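Local coordinates for putative acetamidase/formamidase (Yersinia enterocolitica subsp. palearctica serotype O:3, PDB 5UBU), which probably hydrolyses carbon-nitrogen bonds, other than peptide bonds, in linear amides, and binds two sodium ions, at residues K5-S10 and G202-L207; P42-V47 and N88-I93. All coordinates share one frame; numbering follows the deposited sequence.

Contact 1 of 2, residues K5-S10 and G202-L207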
loop_
_atom_site.group_PDB
_atom_site.type_symbol
_atom_site.label_atom_id
_atom_site.label_comp_id
_atom_site.label_asym_id
_atom_site.label_seq_id
_atom_site.Cartn_x
_atom_site.Cartn_y
_atom_site.Cartn_z
ATOM N N LYS B 5 -18.789 -17.964 -32.623
ATOM C CA LYS B 5 -20.012 -17.234 -32.936
ATOM C C LYS B 5 -20.082 -15.870 -32.210
ATOM O O LYS B 5 -20.604 -14.887 -32.729
ATOM C CB LYS B 5 -21.202 -18.093 -32.476
ATOM C CG LYS B 5 -22.614 -17.585 -32.749
ATOM C CD LYS B 5 -23.025 -17.722 -34.221
ATOM C CE LYS B 5 -24.514 -17.501 -34.431
ATOM N NZ LYS B 5 -24.866 -17.598 -35.878
ATOM N N TRP B 6 -19.533 -15.850 -31.006
ATOM C CA TRP B 6 -19.576 -14.646 -30.170
ATOM C C TRP B 6 -18.884 -13.446 -30.828
ATOM O O TRP B 6 -19.222 -12.309 -30.521
ATOM C CB TRP B 6 -18.979 -14.920 -28.775
ATOM C CG TRP B 6 -17.503 -15.145 -28.791
ATOM C CD1 TRP B 6 -16.853 -16.328 -28.978
ATOM C CD2 TRP B 6 -16.490 -14.149 -28.621
ATOM N NE1 TRP B 6 -15.500 -16.131 -28.932
ATOM C CE2 TRP B 6 -15.245 -14.804 -28.713
ATOM C CE3 TRP B 6 -16.515 -12.769 -28.399
ATOM C CZ2 TRP B 6 -14.026 -14.128 -28.577
ATOM C CZ3 TRP B 6 -15.312 -12.093 -28.266
ATOM C CH2 TRP B 6 -14.081 -12.776 -28.359
ATOM N N LEU B 7 -17.920 -13.700 -31.718
ATOM C CA LEU B 7 -17.214 -12.612 -32.421
ATOM C C LEU B 7 -18.152 -11.653 -33.152
ATOM O O LEU B 7 -17.884 -10.458 -33.203
ATOM C CB LEU B 7 -16.186 -13.145 -33.422
ATOM C CG LEU B 7 -14.884 -13.738 -32.906
ATOM C CD1 LEU B 7 -14.075 -14.329 -34.047
ATOM C CD2 LEU B 7 -14.068 -12.672 -32.177
ATOM N N GLU B 8 -19.245 -12.183 -33.709
ATOM C CA GLU B 8 -20.222 -11.360 -34.425
ATOM C C GLU B 8 -20.753 -10.207 -33.562
ATOM O O GLU B 8 -21.021 -9.118 -34.074
ATOM C CB GLU B 8 -21.385 -12.220 -34.900
ATOM C CG GLU B 8 -21.019 -13.311 -35.889
ATOM C CD GLU B 8 -22.222 -14.180 -36.265
ATOM O OE1 GLU B 8 -23.311 -14.013 -35.665
ATOM O OE2 GLU B 8 -22.071 -15.068 -37.127
ATOM N N GLU B 9 -20.903 -10.460 -32.259
ATOM C CA GLU B 9 -21.371 -9.453 -31.306
ATOM C C GLU B 9 -20.233 -8.688 -30.626
ATOM O O GLU B 9 -20.497 -7.800 -29.824
ATOM C CB GLU B 9 -22.279 -10.113 -30.242
ATOM C CG GLU B 9 -23.590 -10.680 -30.809
ATOM C CD GLU B 9 -24.516 -9.610 -31.403
ATOM O OE1 GLU B 9 -25.366 -9.955 -32.261
ATOM O OE2 GLU B 9 -24.388 -8.428 -31.010
ATOM N N SER B 10 -18.982 -9.022 -30.949
ATOM C CA SER B 10 -17.829 -8.333 -30.340
ATOM C C SER B 10 -17.755 -6.871 -30.773
ATOM O O SER B 10 -18.255 -6.502 -31.834
ATOM C CB SER B 10 -16.502 -9.028 -30.685
ATOM O OG SER B 10 -16.203 -8.915 -32.067
ATOM N N GLY B 202 -8.452 -16.535 -28.347
ATOM C CA GLY B 202 -9.874 -16.340 -28.081
ATOM C C GLY B 202 -10.199 -15.061 -27.331
ATOM O O GLY B 202 -11.338 -14.879 -26.906
ATOM N N SER B 203 -9.210 -14.172 -27.173
ATOM C CA SER B 203 -9.421 -12.906 -26.478
ATOM C C SER B 203 -9.140 -11.743 -27.421
ATOM O O SER B 203 -8.332 -11.859 -28.335
ATOM C CB SER B 203 -8.496 -12.783 -25.265
ATOM O OG SER B 203 -7.134 -12.570 -25.644
ATOM N N ILE B 204 -9.812 -10.623 -27.168
ATOM C CA ILE B 204 -9.644 -9.397 -27.937
ATOM C C ILE B 204 -9.261 -8.345 -26.920
ATOM O O ILE B 204 -10.028 -8.088 -26.005
ATOM C CB ILE B 204 -10.946 -8.948 -28.636
ATOM C CG1 ILE B 204 -11.518 -10.068 -29.509
ATOM C CG2 ILE B 204 -10.686 -7.701 -29.481
ATOM C CD1 ILE B 204 -12.875 -9.745 -30.126
ATOM N N THR B 205 -8.084 -7.749 -27.064
ATOM C CA THR B 205 -7.637 -6.710 -26.136
ATOM C C THR B 205 -7.779 -5.343 -26.820
ATOM O O THR B 205 -7.372 -5.174 -27.975
ATOM C CB THR B 205 -6.178 -6.934 -25.684
ATOM O OG1 THR B 205 -6.060 -8.210 -25.053
ATOM C CG2 THR B 205 -5.743 -5.867 -24.697
ATOM N N TYR B 206 -8.367 -4.386 -26.097
ATOM C CA TYR B 206 -8.578 -3.023 -26.594
ATOM C C TYR B 206 -7.582 -2.086 -25.923
ATOM O O TYR B 206 -7.565 -1.982 -24.708
ATOM C CB TYR B 206 -10.013 -2.584 -26.323
ATOM C CG TYR B 206 -11.030 -3.506 -26.965
ATOM C CD1 TYR B 206 -11.217 -3.507 -28.342
ATOM C CD2 TYR B 206 -11.810 -4.365 -26.202
ATOM C CE1 TYR B 206 -12.141 -4.348 -28.947
ATOM C CE2 TYR B 206 -12.741 -5.207 -26.798
ATOM C CZ TYR B 206 -12.902 -5.193 -28.174
ATOM O OH TYR B 206 -13.818 -6.014 -28.786
ATOM N N LEU B 207 -6.754 -1.419 -26.725
ATOM C CA LEU B 207 -5.710 -0.515 -26.226
ATOM C C LEU B 207 -5.917 0.920 -26.730
ATOM O O LEU B 207 -6.112 1.126 -27.924
ATOM C CB LEU B 207 -4.347 -1.018 -26.699
ATOM C CG LEU B 207 -3.945 -2.415 -26.200
ATOM C CD1 LEU B 207 -2.720 -2.948 -26.936
ATOM C CD2 LEU B 207 -3.694 -2.395 -24.696
#
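Ile204, from the strand 203-208, meets Trp6, Leu7 and Ser10 of the N-terminal turn, and shows how a single aliphatic side chain can join a chain terminus to a distant sheet. Its CB points toward the turn. At that carbon the side chain branches: CG2 lies anti to the backbone N, while CG1 takes the place beside the N (chi1 -55°) and comes within 3.9 Å of Trp6 CH2. The extended second torsion, 174°, then carries CD1 outward to the meeting point. There this one methyl touches three residues: it lies 3.7 Å from Trp6 CH2, 3.8 Å from Leu7 CD2 and 3.7 Å from Ser10 CB. Leu7 CD2 also sits over one face of the indole, offset toward its rim, so Leu7 and Trp6 pack on each other as well as on Ile204. On the next atom of the six-membered ring, Trp6 CZ2 approaches the carbonyl oxygen of Gly202 to 3.3 Å.

The hydroxyl of Ser10 bonds within its own turn and to the following helix. Ser10 OG donates to Leu7 O, which also accepts from Ser10 N, and the same hydroxyl caps Val13 N at the start of helix 11-15. Tyr206 OH, nearby, is hydrogen-bonded to Glu259 on strand 257-260. With no hydrogen bond running between 5-10 and 202-207, the attachment of the N-terminal turn to this strand rests mainly on van der Waals contacts of the Ile204 side chain, with the Trp6 ring also against the Gly202 carbonyl.

Contact 2 of 2, residues P42-V47 and N88-I93; sequences PYSTPV and NGPIMI
A loop lying across a strand, held by one backbone hydrogen bond and two proline rings, is the kind of contact made where residues 42-47 lead into strand 48-50 and meet strand 87-93. Thr45, Pro46 and Val47 pass over Gly89, Pro90 and Met92, with the touching parts 79° apart in direction. The polar tie is Val47 N to Pro90 O, 3.1 Å long and nearly straight, with an N-H...O angle of 169°.

Van der Waals contacts flank this bond. The Pro90 ring, which follows a cis peptide bond, turns its CD toward the loop: that carbon lies 3.4 Å from Thr45 O and 3.7 Å from Ser44 CB. Further along the strand, the side chains of Pro46 and Met92, a selenomethionine, cross at a slant. Pro46 CB meets Met92 CG at 3.6 Å, and Pro46 CG lies 4.0 Å from Met92 SE. The second torsion of Met92 (chi2 -68°) sets SE beside the Pro46 ring. Val47 spreads its two methyls over the other end of the contact, CG1 being 3.6 Å from Gly89 O and CG2 the same distance from Pro90 O.

The loop is also tied at Ser44 O, which accepts from Arg215 NH2, and Tyr43 stacks on Tyr43 of a neighbouring subunit. Beyond Val47 the chain enters strand 48-50, which pairs in parallel with 87-93 through backbone bonds of Met92 to Leu48 and Ile50, while strand 214-222 pairs antiparallel with 87-93 and Leu28 of strand 25-28 packs against Val47.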
loop_
_atom_site.group_PDB
_atom_site.type_symbol
_atom_site.label_atom_id
_atom_site.label_comp_id
_atom_site.label_asym_id
_atom_site.label_seq_id
_atom_site.Cartn_x
_atom_site.Cartn_y
_atom_site.Cartn_z
ATOM N N PRO B 42 7.284 6.235 -28.742
ATOM C CA PRO B 42 7.214 6.757 -30.103
ATOM C C PRO B 42 8.555 7.000 -30.810
ATOM O O PRO B 42 8.558 7.529 -31.915
ATOM C CB PRO B 42 6.511 8.107 -29.883
ATOM C CG PRO B 42 7.035 8.569 -28.566
ATOM C CD PRO B 42 7.191 7.321 -27.740
ATOM N N TYR B 43 9.670 6.590 -30.213
ATOM C CA TYR B 43 10.990 6.852 -30.801
ATOM C C TYR B 43 11.601 5.680 -31.589
ATOM O O TYR B 43 12.580 5.870 -32.300
ATOM C CB TYR B 43 11.923 7.303 -29.679
ATOM C CG TYR B 43 11.299 8.382 -28.826
ATOM C CD1 TYR B 43 11.236 9.695 -29.274
ATOM C CD2 TYR B 43 10.755 8.088 -27.582
ATOM C CE1 TYR B 43 10.667 10.696 -28.497
ATOM C CE2 TYR B 43 10.170 9.079 -26.799
ATOM C CZ TYR B 43 10.132 10.381 -27.258
ATOM O OH TYR B 43 9.567 11.379 -26.497
ATOM N N SER B 44 11.021 4.485 -31.464
ATOM C CA SER B 44 11.519 3.305 -32.158
ATOM C C SER B 44 11.152 3.408 -33.645
ATOM O O SER B 44 10.086 3.932 -33.985
ATOM C CB SER B 44 10.822 2.032 -31.639
ATOM O OG SER B 44 10.391 2.130 -30.285
ATOM N N THR B 45 12.008 2.884 -34.518
ATOM C CA THR B 45 11.720 2.882 -35.953
ATOM C C THR B 45 10.664 1.796 -36.234
ATOM O O THR B 45 10.803 0.673 -35.754
ATOM C CB THR B 45 12.971 2.562 -36.794
ATOM O OG1 THR B 45 14.008 3.501 -36.505
ATOM C CG2 THR B 45 12.647 2.608 -38.283
ATOM N N PRO B 46 9.601 2.127 -36.991
ATOM C CA PRO B 46 8.580 1.113 -37.280
ATOM C C PRO B 46 9.136 -0.068 -38.052
ATOM O O PRO B 46 9.987 0.120 -38.921
ATOM C CB PRO B 46 7.557 1.863 -38.131
ATOM C CG PRO B 46 7.725 3.291 -37.756
ATOM C CD PRO B 46 9.190 3.467 -37.453
ATOM N N VAL B 47 8.658 -1.270 -37.731
ATOM C CA VAL B 47 9.113 -2.494 -38.401
ATOM C C VAL B 47 8.096 -3.037 -39.399
ATOM O O VAL B 47 8.450 -3.852 -40.262
ATOM C CB VAL B 47 9.437 -3.625 -37.401
ATOM C CG1 VAL B 47 10.450 -3.125 -36.370
ATOM C CG2 VAL B 47 8.171 -4.170 -36.730
ATOM N N ASN B 88 8.487 -7.173 -29.883
ATOM C CA ASN B 88 8.298 -7.113 -31.332
ATOM C C ASN B 88 7.547 -5.804 -31.543
ATOM O O ASN B 88 6.772 -5.386 -30.674
ATOM C CB ASN B 88 7.476 -8.287 -31.860
ATOM C CG ASN B 88 8.310 -9.508 -32.121
ATOM O OD1 ASN B 88 8.289 -10.463 -31.363
ATOM N ND2 ASN B 88 9.095 -9.461 -33.191
ATOM N N GLY B 89 7.776 -5.156 -32.675
ATOM C CA GLY B 89 7.118 -3.882 -32.967
ATOM C C GLY B 89 8.147 -2.770 -33.070
ATOM O O GLY B 89 9.349 -3.025 -32.957
ATOM N N PRO B 90 7.695 -1.529 -33.248
ATOM C CA PRO B 90 6.288 -1.172 -33.332
ATOM C C PRO B 90 5.621 -1.453 -34.676
ATOM O O PRO B 90 6.234 -1.270 -35.729
ATOM C CB PRO B 90 6.297 0.340 -33.090
ATOM C CG PRO B 90 7.628 0.793 -33.540
ATOM C CD PRO B 90 8.574 -0.355 -33.353
ATOM N N ILE B 91 4.370 -1.901 -34.612
ATOM C CA ILE B 91 3.552 -2.169 -35.783
ATOM C C ILE B 91 2.668 -0.938 -35.966
ATOM O O ILE B 91 2.085 -0.459 -34.999
ATOM C CB ILE B 91 2.683 -3.422 -35.582
ATOM C CG1 ILE B 91 3.581 -4.638 -35.329
ATOM C CG2 ILE B 91 1.781 -3.658 -36.793
ATOM C CD1 ILE B 91 2.849 -5.940 -35.092
HETATM N N MSE B 92 2.569 -0.429 -37.190
HETATM C CA MSE B 92 1.748 0.761 -37.467
HETATM C C MSE B 92 0.438 0.385 -38.096
HETATM O O MSE B 92 0.405 -0.431 -39.014
HETATM C CB MSE B 92 2.473 1.702 -38.424
HETATM C CG MSE B 92 3.925 1.959 -38.016
HETATM SE SE MSE B 92 4.020 3.003 -36.343
HETATM C CE MSE B 92 3.703 4.823 -37.052
ATOM N N ILE B 93 -0.652 0.956 -37.592
ATOM C CA ILE B 93 -1.977 0.689 -38.138
ATOM C C ILE B 93 -2.387 1.943 -38.909
ATOM O O ILE B 93 -2.443 3.038 -38.344
ATOM C CB ILE B 93 -3.026 0.328 -37.058
ATOM C CG1 ILE B 93 -2.650 -0.969 -36.315
ATOM C CG2 ILE B 93 -4.394 0.134 -37.697
ATOM C CD1 ILE B 93 -1.452 -0.880 -35.398
#

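Overall arrangement
The centres of the two contacts are 24 Å apart and their nearest atoms about 9 Å apart, so they do not touch. In sequence, both segments of contact 2 fall between those of contact 1, a short closure within a long one. They belong to different sheets: 202-207 lies on a strand of the nine-stranded mixed sheet, 88-93 on one of the seven-stranded sheet. The sheets meet nearby, since Thr205 and Leu207 touch strand 169-175, which pairs with 214-222, itself a partner of 87-93. Contact 1 thus brings the N-terminal turn to the first sheet, and contact 2 lays a loop near a subunit interface against the second.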